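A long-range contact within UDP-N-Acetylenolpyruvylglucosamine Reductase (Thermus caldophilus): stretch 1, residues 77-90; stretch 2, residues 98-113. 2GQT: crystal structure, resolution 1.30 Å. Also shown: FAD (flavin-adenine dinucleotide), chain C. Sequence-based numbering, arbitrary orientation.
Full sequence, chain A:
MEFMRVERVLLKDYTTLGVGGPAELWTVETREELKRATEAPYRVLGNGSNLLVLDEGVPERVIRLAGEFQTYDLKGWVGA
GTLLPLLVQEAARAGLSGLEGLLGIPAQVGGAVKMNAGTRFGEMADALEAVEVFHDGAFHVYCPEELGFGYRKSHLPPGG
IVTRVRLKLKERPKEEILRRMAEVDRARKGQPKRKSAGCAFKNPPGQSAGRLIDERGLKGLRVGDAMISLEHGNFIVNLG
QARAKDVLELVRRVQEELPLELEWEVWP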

ATOM      1  N   TRP A  77       7.349 -10.103  17.022  1.00 10.01           N
ATOM      2  CA  TRP A  77       7.543  -9.901  15.595  1.00  9.26           C
ATOM      3  C   TRP A  77       6.242 -10.050  14.829  1.00  8.71           C
ATOM      4  O   TRP A  77       5.414 -10.931  15.127  1.00  9.29           O
ATOM      5  CB  TRP A  77       8.609 -10.856  15.064  1.00  9.75           C
ATOM      6  CG  TRP A  77       9.990 -10.441  15.485  1.00  9.56           C
ATOM      7  CD1 TRP A  77      10.700 -10.906  16.556  1.00 10.35           C
ATOM      8  CD2 TRP A  77      10.801  -9.438  14.868  1.00 10.36           C
ATOM      9  NE1 TRP A  77      11.913 -10.264  16.629  1.00 11.03           N
ATOM     10  CE2 TRP A  77      12.000  -9.357  15.606  1.00 10.53           C
ATOM     11  CE3 TRP A  77      10.633  -8.603  13.750  1.00 10.52           C
ATOM     12  CZ2 TRP A  77      13.039  -8.482  15.254  1.00 10.85           C
ATOM     13  CZ3 TRP A  77      11.658  -7.730  13.406  1.00 10.54           C
ATOM     14  CH2 TRP A  77      12.837  -7.668  14.163  1.00 11.03           C
ATOM     15  N   VAL A  78       6.081  -9.171  13.843  1.00  8.43           N
ATOM     16  CA  VAL A  78       4.893  -9.099  13.020  1.00  8.25           C
ATOM     17  C   VAL A  78       5.327  -9.293  11.571  1.00  8.22           C
ATOM     18  O   VAL A  78       6.109  -8.508  11.046  1.00  7.36           O
ATOM     19  CB  VAL A  78       4.194  -7.720  13.201  1.00  8.17           C
ATOM     20  CG1 VAL A  78       3.067  -7.511  12.202  1.00  8.70           C
ATOM     21  CG2 VAL A  78       3.689  -7.552  14.636  1.00  9.19           C
ATOM     22  N   GLY A  79       4.851 -10.342  10.920  1.00  8.11           N
ATOM     23  CA  GLY A  79       5.245 -10.620   9.547  1.00  8.12           C
ATOM     24  C   GLY A  79       4.810  -9.543   8.569  1.00  8.11           C
ATOM     25  O   GLY A  79       3.738  -8.971   8.708  1.00  8.76           O
ATOM     26  N   ALA A  80       5.648  -9.269   7.573  1.00  7.61           N
ATOM     27  CA  ALA A  80       5.359  -8.196   6.620  1.00  8.01           C
ATOM     28  C   ALA A  80       4.189  -8.484   5.687  1.00  7.47           C
ATOM     29  O   ALA A  80       3.630  -7.557   5.101  1.00  7.17           O
ATOM     30  CB  ALA A  80       6.591  -7.861   5.821  1.00  8.66           C
ATOM     31  N   GLY A  81       3.839  -9.762   5.532  1.00  7.08           N
ATOM     32  CA  GLY A  81       2.670 -10.145   4.739  1.00  7.39           C
ATOM     33  C   GLY A  81       1.348 -10.007   5.470  1.00  7.13           C
ATOM     34  O   GLY A  81       0.294 -10.195   4.867  1.00  7.79           O
ATOM     35  N   THR A  82       1.398  -9.685   6.758  1.00  6.68           N
ATOM     36  CA  THR A  82       0.203  -9.443   7.559  1.00  6.90           C
ATOM     37  C   THR A  82      -0.499  -8.180   7.064  1.00  6.58           C
ATOM     38  O   THR A  82       0.170  -7.191   6.735  1.00  7.07           O
ATOM     39  CB  THR A  82       0.569  -9.273   9.054  1.00  7.24           C
ATOM     40  OG1 THR A  82       1.377 -10.376   9.479  1.00  8.02           O
ATOM     41  CG2 THR A  82      -0.676  -9.169   9.933  1.00  8.07           C
ATOM     42  N   LEU A  83      -1.830  -8.198   7.024  1.00  7.12           N
ATOM     43  CA  LEU A  83      -2.590  -7.016   6.637  1.00  6.89           C
ATOM     44  C   LEU A  83      -2.638  -5.978   7.745  1.00  6.70           C
ATOM     45  O   LEU A  83      -3.008  -6.285   8.891  1.00  6.84           O
ATOM     46  CB  LEU A  83      -4.000  -7.396   6.188  1.00  7.36           C
ATOM     47  CG  LEU A  83      -4.034  -8.022   4.787  1.00  7.94           C
ATOM     48  CD1 LEU A  83      -5.339  -8.784   4.578  1.00  9.89           C
ATOM     49  CD2 LEU A  83      -3.802  -6.974   3.696  1.00 10.30           C
ATOM     50  N   LEU A  84      -2.272  -4.745   7.399  1.00  6.40           N
ATOM     51  CA  LEU A  84      -2.339  -3.647   8.336  1.00  6.94           C
ATOM     52  C   LEU A  84      -3.762  -3.462   8.931  1.00  6.75           C
ATOM     53  O   LEU A  84      -3.899  -3.239  10.135  1.00  7.09           O
ATOM     54  CB  LEU A  84      -1.789  -2.367   7.691  1.00  7.57           C
ATOM     55  CG  LEU A  84      -1.671  -1.156   8.620  1.00  7.96           C
ATOM     56  CD1 LEU A  84      -0.745  -1.438   9.807  1.00  9.89           C
ATOM     57  CD2 LEU A  84      -1.171   0.033   7.812  1.00  8.58           C
ATOM     58  N   PRO A  85      -4.836  -3.556   8.112  1.00  7.03           N
ATOM     59  CA  PRO A  85      -6.162  -3.451   8.731  1.00  7.28           C
ATOM     60  C   PRO A  85      -6.444  -4.476   9.832  1.00  7.00           C
ATOM     61  O   PRO A  85      -7.184  -4.165  10.774  1.00  7.52           O
ATOM     62  CB  PRO A  85      -7.117  -3.633   7.545  1.00  8.22           C
ATOM     63  CG  PRO A  85      -6.336  -3.174   6.359  1.00  8.88           C
ATOM     64  CD  PRO A  85      -4.926  -3.612   6.638  1.00  7.54           C
ATOM     65  N   LEU A  86      -5.861  -5.667   9.733  1.00  7.38           N
ATOM     66  CA  LEU A  86      -5.982  -6.653  10.798  1.00  7.56           C
ATOM     67  C   LEU A  86      -5.294  -6.147  12.063  1.00  7.51           C
ATOM     68  O   LEU A  86      -5.870  -6.184  13.153  1.00  7.86           O
ATOM     69  CB  LEU A  86      -5.387  -7.995  10.358  1.00  7.99           C
ATOM     70  CG  LEU A  86      -5.323  -9.076  11.439  1.00  7.84           C
ATOM     71  CD1 LEU A  86      -6.720  -9.455  11.957  1.00  9.33           C
ATOM     72  CD2 LEU A  86      -4.614 -10.292  10.912  1.00  9.22           C
ATOM     73  N   LEU A  87      -4.051  -5.691  11.918  1.00  7.68           N
ATOM     74  CA  LEU A  87      -3.293  -5.213  13.065  1.00  7.99           C
ATOM     75  C   LEU A  87      -3.948  -4.023  13.752  1.00  7.86           C
ATOM     76  O   LEU A  87      -3.945  -3.953  14.978  1.00  7.88           O
ATOM     77  CB  LEU A  87      -1.874  -4.880  12.648  1.00  8.39           C
ATOM     78  CG  LEU A  87      -1.077  -6.080  12.157  1.00  9.09           C
ATOM     79  CD1 LEU A  87       0.151  -5.589  11.451  1.00 10.97           C
ATOM     80  CD2 LEU A  87      -0.697  -7.027  13.294  1.00 10.94           C
ATOM     81  N   VAL A  88      -4.522  -3.099  12.982  1.00  7.21           N
ATOM     82  CA  VAL A  88      -5.229  -1.964  13.578  1.00  8.01           C
ATOM     83  C   VAL A  88      -6.324  -2.457  14.541  1.00  8.05           C
ATOM     84  O   VAL A  88      -6.440  -1.973  15.679  1.00  8.56           O
ATOM     85  CB  VAL A  88      -5.818  -1.045  12.482  1.00  8.13           C
ATOM     86  CG1 VAL A  88      -6.768  -0.023  13.073  1.00  9.24           C
ATOM     87  CG2 VAL A  88      -4.692  -0.348  11.697  1.00  8.50           C
ATOM     88  N   GLN A  89      -7.128  -3.411  14.090  1.00  8.34           N
ATOM     89  CA  GLN A  89      -8.218  -3.928  14.923  1.00  8.90           C
ATOM     90  C   GLN A  89      -7.705  -4.784  16.076  1.00  9.48           C
ATOM     91  O   GLN A  89      -8.221  -4.709  17.196  1.00 10.20           O
ATOM     92  CB  GLN A  89      -9.232  -4.701  14.084  1.00  9.16           C
ATOM     93  CG  GLN A  89      -9.918  -3.887  12.992  1.00  8.98           C
ATOM     94  CD  GLN A  89     -10.668  -2.684  13.515  1.00  9.27           C
ATOM     95  OE1 GLN A  89     -11.252  -2.720  14.605  1.00 10.76           O
ATOM     96  NE2 GLN A  89     -10.663  -1.606  12.735  1.00  9.93           N
ATOM     97  N   GLU A  90      -6.678  -5.585  15.816  1.00  9.11           N
ATOM     98  CA  GLU A  90      -6.090  -6.409  16.868  1.00  9.98           C
ATOM     99  C   GLU A  90      -5.488  -5.571  17.987  1.00 10.09           C
ATOM    100  O   GLU A  90      -5.600  -5.923  19.166  1.00 10.21           O
ATOM    101  CB  GLU A  90      -5.028  -7.343  16.290  1.00 10.26           C
ATOM    102  CG  GLU A  90      -5.587  -8.448  15.427  1.00 10.41           C
ATOM    103  CD  GLU A  90      -6.245  -9.529  16.238  1.00 11.69           C
ATOM    104  OE1 GLU A  90      -7.303  -9.245  16.840  1.00 12.29           O
ATOM    105  OE2 GLU A  90      -5.687 -10.646  16.275  1.00 13.55           O
ATOM    106  N   GLY A  98      -1.358   3.030  19.081  1.00 12.51           N
ATOM    107  CA  GLY A  98      -0.241   3.367  18.214  1.00 11.95           C
ATOM    108  C   GLY A  98      -0.525   3.151  16.744  1.00 11.15           C
ATOM    109  O   GLY A  98       0.225   3.612  15.886  1.00 11.45           O
ATOM    110  N   LEU A  99      -1.612   2.440  16.442  1.00 10.16           N
ATOM    111  CA  LEU A  99      -1.979   2.185  15.048  1.00  9.42           C
ATOM    112  C   LEU A  99      -3.249   2.903  14.599  1.00  9.26           C
ATOM    113  O   LEU A  99      -3.638   2.770  13.440  1.00  8.93           O
ATOM    114  CB  LEU A  99      -2.124   0.680  14.786  1.00  9.63           C
ATOM    115  CG  LEU A  99      -0.965  -0.245  15.161  1.00  9.87           C
ATOM    116  CD1 LEU A  99      -1.332  -1.671  14.796  1.00 10.00           C
ATOM    117  CD2 LEU A  99       0.342   0.150  14.483  1.00 10.99           C
ATOM    118  N   GLU A 100      -3.892   3.658  15.494  1.00  9.68           N
ATOM    119  CA  GLU A 100      -5.208   4.221  15.194  1.00  9.90           C
ATOM    120  C   GLU A 100      -5.205   5.099  13.943  1.00  9.60           C
ATOM    121  O   GLU A 100      -6.169   5.102  13.173  1.00  9.80           O
ATOM    122  CB  GLU A 100      -5.758   5.024  16.372  1.00 10.64           C
ATOM    123  CG  GLU A 100      -5.896   4.267  17.672  1.00 11.77           C
ATOM    124  CD  GLU A 100      -4.722   4.478  18.603  1.00 13.14           C
ATOM    125  OE1 GLU A 100      -3.579   4.514  18.116  1.00 12.67           O
ATOM    126  OE2 GLU A 100      -4.948   4.616  19.828  1.00 14.49           O
ATOM    127  N   GLY A 101      -4.121   5.845  13.753  1.00  9.65           N
ATOM    128  CA  GLY A 101      -3.995   6.744  12.615  1.00 10.36           C
ATOM    129  C   GLY A 101      -3.802   6.053  11.278  1.00 10.42           C
ATOM    130  O   GLY A 101      -3.774   6.704  10.238  1.00 11.30           O
ATOM    131  N   LEU A 102      -3.678   4.725  11.312  1.00  9.38           N
ATOM    132  CA  LEU A 102      -3.481   3.933  10.096  1.00  9.43           C
ATOM    133  C   LEU A 102      -4.769   3.230   9.669  1.00  8.46           C
ATOM    134  O   LEU A 102      -4.769   2.487   8.696  1.00  8.75           O
ATOM    135  CB  LEU A 102      -2.343   2.925  10.304  1.00  9.69           C
ATOM    136  CG  LEU A 102      -1.047   3.528  10.859  1.00 10.48           C
ATOM    137  CD1 LEU A 102      -0.022   2.451  11.134  1.00 11.45           C
ATOM    138  CD2 LEU A 102      -0.470   4.602   9.930  1.00 12.49           C
ATOM    139  N   LEU A 103      -5.863   3.471  10.390  1.00  8.50           N
ATOM    140  CA  LEU A 103      -7.161   2.945   9.983  1.00  8.32           C
ATOM    141  C   LEU A 103      -7.519   3.420   8.584  1.00  8.58           C
ATOM    142  O   LEU A 103      -7.339   4.597   8.240  1.00  9.27           O
ATOM    143  CB  LEU A 103      -8.245   3.370  10.979  1.00  8.64           C
ATOM    144  CG  LEU A 103      -9.683   2.892  10.736  1.00  8.68           C
ATOM    145  CD1 LEU A 103      -9.798   1.370  10.874  1.00 10.56           C
ATOM    146  CD2 LEU A 103     -10.639   3.564  11.701  1.00 10.22           C
ATOM    147  N   GLY A 104      -8.036   2.497   7.778  1.00  8.24           N
ATOM    148  CA  GLY A 104      -8.486   2.837   6.437  1.00  8.76           C
ATOM    149  C   GLY A 104      -7.423   2.708   5.363  1.00  8.24           C
ATOM    150  O   GLY A 104      -7.694   2.980   4.193  1.00  9.76           O
ATOM    151  N   ILE A 105      -6.227   2.260   5.743  1.00  8.15           N
ATOM    152  CA  ILE A 105      -5.146   2.027   4.784  1.00  8.51           C
ATOM    153  C   ILE A 105      -5.063   0.527   4.480  1.00  8.16           C
ATOM    154  O   ILE A 105      -4.649  -0.256   5.333  1.00  7.41           O
ATOM    155  CB  ILE A 105      -3.794   2.523   5.317  1.00  8.65           C
ATOM    156  CG1 ILE A 105      -3.896   3.995   5.728  1.00  8.97           C
ATOM    157  CG2 ILE A 105      -2.714   2.312   4.247  1.00  9.06           C
ATOM    158  CD1 ILE A 105      -2.651   4.557   6.384  1.00  9.91           C
ATOM    159  N   PRO A 106      -5.471   0.112   3.269  1.00  8.23           N
ATOM    160  CA  PRO A 106      -5.583  -1.318   2.968  1.00  8.68           C
ATOM    161  C   PRO A 106      -4.249  -1.933   2.509  1.00  8.13           C
ATOM    162  O   PRO A 106      -4.142  -2.481   1.407  1.00  8.79           O
ATOM    163  CB  PRO A 106      -6.634  -1.332   1.853  1.00  9.93           C
ATOM    164  CG  PRO A 106      -6.366  -0.099   1.112  1.00 10.16           C
ATOM    165  CD  PRO A 106      -5.911   0.936   2.127  1.00  9.30           C
ATOM    166  N   ALA A 107      -3.245  -1.841   3.375  1.00  7.98           N
ATOM    167  CA  ALA A 107      -1.883  -2.241   3.074  1.00  7.32           C
ATOM    168  C   ALA A 107      -1.524  -3.571   3.721  1.00  6.64           C
ATOM    169  O   ALA A 107      -2.057  -3.913   4.786  1.00  6.82           O
ATOM    170  CB  ALA A 107      -0.936  -1.184   3.603  1.00  7.63           C
ATOM    171  N   GLN A 108      -0.569  -4.293   3.137  1.00  6.35           N
ATOM    172  CA  GLN A 108       0.233  -5.208   3.941  1.00  5.87           C
ATOM    173  C   GLN A 108       1.260  -4.384   4.717  1.00  5.95           C
ATOM    174  O   GLN A 108       1.640  -3.283   4.305  1.00  6.46           O
ATOM    175  CB  GLN A 108       0.957  -6.230   3.076  1.00  6.18           C
ATOM    176  CG  GLN A 108       0.077  -7.355   2.587  1.00  7.73           C
ATOM    177  CD  GLN A 108       0.845  -8.366   1.773  1.00  7.27           C
ATOM    178  OE1 GLN A 108       2.083  -8.428   1.830  1.00  7.66           O
ATOM    179  NE2 GLN A 108       0.113  -9.187   1.020  1.00  9.04           N
ATOM    180  N   VAL A 109       1.728  -4.938   5.829  1.00  6.63           N
ATOM    181  CA  VAL A 109       2.763  -4.284   6.623  1.00  7.34           C
ATOM    182  C   VAL A 109       3.970  -3.866   5.770  1.00  6.82           C
ATOM    183  O   VAL A 109       4.463  -2.733   5.884  1.00  7.09           O
ATOM    184  CB  VAL A 109       3.207  -5.198   7.792  1.00  7.88           C
ATOM    185  CG1 VAL A 109       4.524  -4.726   8.412  1.00  8.02           C
ATOM    186  CG2 VAL A 109       2.128  -5.247   8.839  1.00  8.34           C
ATOM    187  N   GLY A 110       4.445  -4.757   4.902  1.00  6.88           N
ATOM    188  CA  GLY A 110       5.625  -4.433   4.102  1.00  7.36           C
ATOM    189  C   GLY A 110       5.391  -3.250   3.172  1.00  7.13           C
ATOM    190  O   GLY A 110       6.273  -2.408   2.983  1.00  7.69           O
ATOM    191  N   GLY A 111       4.214  -3.202   2.556  1.00  7.29           N
ATOM    192  CA  GLY A 111       3.833  -2.095   1.682  1.00  7.33           C
ATOM    193  C   GLY A 111       3.662  -0.794   2.441  1.00  7.04           C
ATOM    194  O   GLY A 111       4.003   0.279   1.933  1.00  7.81           O
ATOM    195  N   ALA A 112       3.125  -0.881   3.657  1.00  7.04           N
ATOM    196  CA  ALA A 112       2.965   0.291   4.512  1.00  7.02           C
ATOM    197  C   ALA A 112       4.328   0.850   4.931  1.00  7.31           C
ATOM    198  O   ALA A 112       4.489   2.062   5.051  1.00  7.48           O
ATOM    199  CB  ALA A 112       2.141  -0.052   5.739  1.00  7.46           C
ATOM    200  N   VAL A 113       5.300  -0.026   5.172  1.00  7.31           N
ATOM    201  CA  VAL A 113       6.667   0.417   5.459  1.00  8.13           C
ATOM    202  C   VAL A 113       7.299   1.046   4.210  1.00  8.25           C
ATOM    203  O   VAL A 113       7.831   2.163   4.272  1.00  8.58           O
ATOM    204  CB  VAL A 113       7.540  -0.749   5.982  1.00  8.29           C
ATOM    205  CG1 VAL A 113       9.011  -0.329   6.064  1.00  9.19           C
ATOM    206  CG2 VAL A 113       7.038  -1.246   7.330  1.00  9.06           C
TER
HETATM  207  PA  FAD C 601       1.521  -2.496  -2.909  1.00  6.88           P
HETATM  208  O1A FAD C 601       0.586  -1.575  -3.574  1.00  7.23           O
HETATM  209  O2A FAD C 601       1.406  -3.957  -3.121  1.00  6.86           O
HETATM  210  O5B FAD C 601       3.024  -2.096  -3.224  1.00  7.10           O
HETATM  211  C5B FAD C 601       3.430  -0.729  -3.088  1.00  8.23           C
HETATM  212  C4B FAD C 601       4.940  -0.638  -3.086  1.00  8.05           C
HETATM  213  O4B FAD C 601       5.440  -1.313  -1.914  1.00  7.34           O
HETATM  214  C3B FAD C 601       5.615  -1.310  -4.291  1.00  8.81           C
HETATM  215  O3B FAD C 601       6.815  -0.589  -4.573  1.00 10.30           O
HETATM  216  C2B FAD C 601       5.945  -2.694  -3.747  1.00  8.26           C
HETATM  217  O2B FAD C 601       7.036  -3.300  -4.441  1.00  8.97           O
HETATM  218  C1B FAD C 601       6.361  -2.352  -2.332  1.00  8.04           C
HETATM  219  N9A FAD C 601       6.264  -3.457  -1.356  1.00  7.32           N
HETATM  220  C8A FAD C 601       5.158  -4.140  -1.019  1.00  7.52           C
HETATM  221  N7A FAD C 601       5.473  -5.040  -0.085  1.00  7.47           N
HETATM  222  C5A FAD C 601       6.775  -4.911   0.195  1.00  7.00           C
HETATM  223  C6A FAD C 601       7.674  -5.564   1.047  1.00  6.91           C
HETATM  224  N6A FAD C 601       7.305  -6.551   1.874  1.00  8.04           N
HETATM  225  N1A FAD C 601       8.960  -5.160   1.052  1.00  8.05           N
HETATM  226  C2A FAD C 601       9.382  -4.176   0.245  1.00  8.65           C
HETATM  227  N3A FAD C 601       8.574  -3.534  -0.595  1.00  8.09           N
HETATM  228  C4A FAD C 601       7.279  -3.904  -0.626  1.00  7.09           C
HETATM  229  N1  FAD C 601      -1.817   5.443   1.583  1.00 10.78           N
HETATM  230  C2  FAD C 601      -1.491   6.280   2.628  1.00 10.76           C
HETATM  231  O2  FAD C 601      -0.320   6.563   2.838  1.00 11.23           O
HETATM  232  N3  FAD C 601      -2.496   6.825   3.422  1.00 10.66           N
HETATM  233  C4  FAD C 601      -3.837   6.527   3.210  1.00 10.75           C
HETATM  234  O4  FAD C 601      -4.700   7.022   3.942  1.00 11.26           O
HETATM  235  C4X FAD C 601      -4.156   5.671   2.158  1.00 10.21           C
HETATM  236  N5  FAD C 601      -5.488   5.354   1.902  1.00 11.95           N
HETATM  237  C5X FAD C 601      -5.793   4.440   0.885  1.00 11.12           C
HETATM  238  C6  FAD C 601      -7.124   4.075   0.681  1.00 11.84           C
HETATM  239  C7  FAD C 601      -7.465   3.161  -0.312  1.00 12.13           C
HETATM  240  C7M FAD C 601      -8.933   2.767  -0.509  1.00 13.44           C
HETATM  241  C8  FAD C 601      -6.455   2.615  -1.112  1.00 11.92           C
HETATM  242  C8M FAD C 601      -6.811   1.610  -2.216  1.00 12.56           C
HETATM  243  C9  FAD C 601      -5.128   2.987  -0.913  1.00 11.32           C
HETATM  244  C9A FAD C 601      -4.780   3.899   0.083  1.00 11.55           C
HETATM  245  N10 FAD C 601      -3.444   4.282   0.295  1.00 10.88           N
HETATM  246  C10 FAD C 601      -3.145   5.138   1.352  1.00 10.28           C
HETATM  247  C1' FAD C 601      -2.341   3.821  -0.588  1.00  9.70           C
HETATM  248  C2' FAD C 601      -1.783   2.453  -0.166  1.00  9.86           C
HETATM  249  O2' FAD C 601      -2.724   1.751   0.670  1.00  9.75           O
HETATM  250  C3' FAD C 601      -0.459   2.570   0.591  1.00  9.30           C
HETATM  251  O3' FAD C 601       0.532   3.168  -0.256  1.00 10.00           O
HETATM  252  C4' FAD C 601       0.022   1.209   1.110  1.00  9.36           C
HETATM  253  O4' FAD C 601       1.132   1.406   1.988  1.00 10.41           O
HETATM  254  C5' FAD C 601       0.428   0.242   0.001  1.00  8.62           C
HETATM  255  O5' FAD C 601       0.650  -1.026   0.619  1.00  7.88           O
HETATM  256  P   FAD C 601       0.389  -2.363  -0.213  1.00  7.79           P
HETATM  257  O1P FAD C 601       0.751  -3.484   0.675  1.00  7.60           O
HETATM  258  O2P FAD C 601      -0.938  -2.351  -0.866  1.00  7.81           O
HETATM  259  O3P FAD C 601       1.550  -2.204  -1.311  1.00  7.28           O

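The polar part of this contact is entirely main chain. Three hydrogen bonds cross between the stretches: Gly110 N to Ala80 O at 2.9 Å, Val109 N to Thr82 O at 2.9 Å, and Leu84 N to Ala107 O at 2.8 Å, with N-H...O angles of 158°, 162° and 155° respectively. The last two flank Leu83 and Gln108, whose backbones form a single beta bridge with their CA atoms 4.3 Å apart. Both residues are N-caps, so each chain passes from the bridge straight into a helix. The amides of Leu84, Val109 and Gly110 lie in the first turn of their helices, where no preceding helical carbonyl is available to them; here the other stretch supplies the acceptor. Thr82 O also receives a CA-H...O contact from Gln108 CA at 3.4 Å.

Two of the three acceptors, Ala80 O and Thr82 O, lie in a type I turn from Gly79 to Thr82. It is closed by Thr82 N to Gly79 O at 3.1 Å and reinforced by the side chain, Thr82 OG1 to Gly79 O at 2.9 Å. The CB of Thr82 points away from the other stretch, while its carbonyl makes the crossing bond.

Beyond the bridge the contact becomes apolar. Leu84, with the largest covered area, points toward stretch 2 and reaches Ala112 CB at 3.9 Å and Leu102 CB at 4.0 Å through its CD2, while its CB lies 4.3 Å from Ala107 CB. One leucine thus touches the loop, the 3-10 segment and the second helix. One turn on, Val88 uses both methyls: CG2 is 4.1 Å from Leu99 CB and CG1 is 4.0 Å from Leu103 CD1. Leu87 packs tightly, its CD1 3.3 Å from Val109 CG2, and its CB meets Leu99 CD1 at 3.9 Å. The two helix axes run nearly perpendicular, at 97°, and come no closer than 10.8 Å; much of the packing on helix 84-90 comes from the segment before the second helix.

Glycine answers a steric demand at the start of that second helix. A CB on Gly110 would sit 3.4 Å from Ala80 CB, which is tight, and 2.1 Å from FAD N6A, a clash; one on Gly111 would clash with FAD O1P, also at 2.1 Å. The same phosphate oxygen accepts a hydrogen bond from Gln108 N at 2.9 Å. The rule to read here is economy: the residues on either side of Gln108 make the bonds of the bridge, and its own N binds the cofactor.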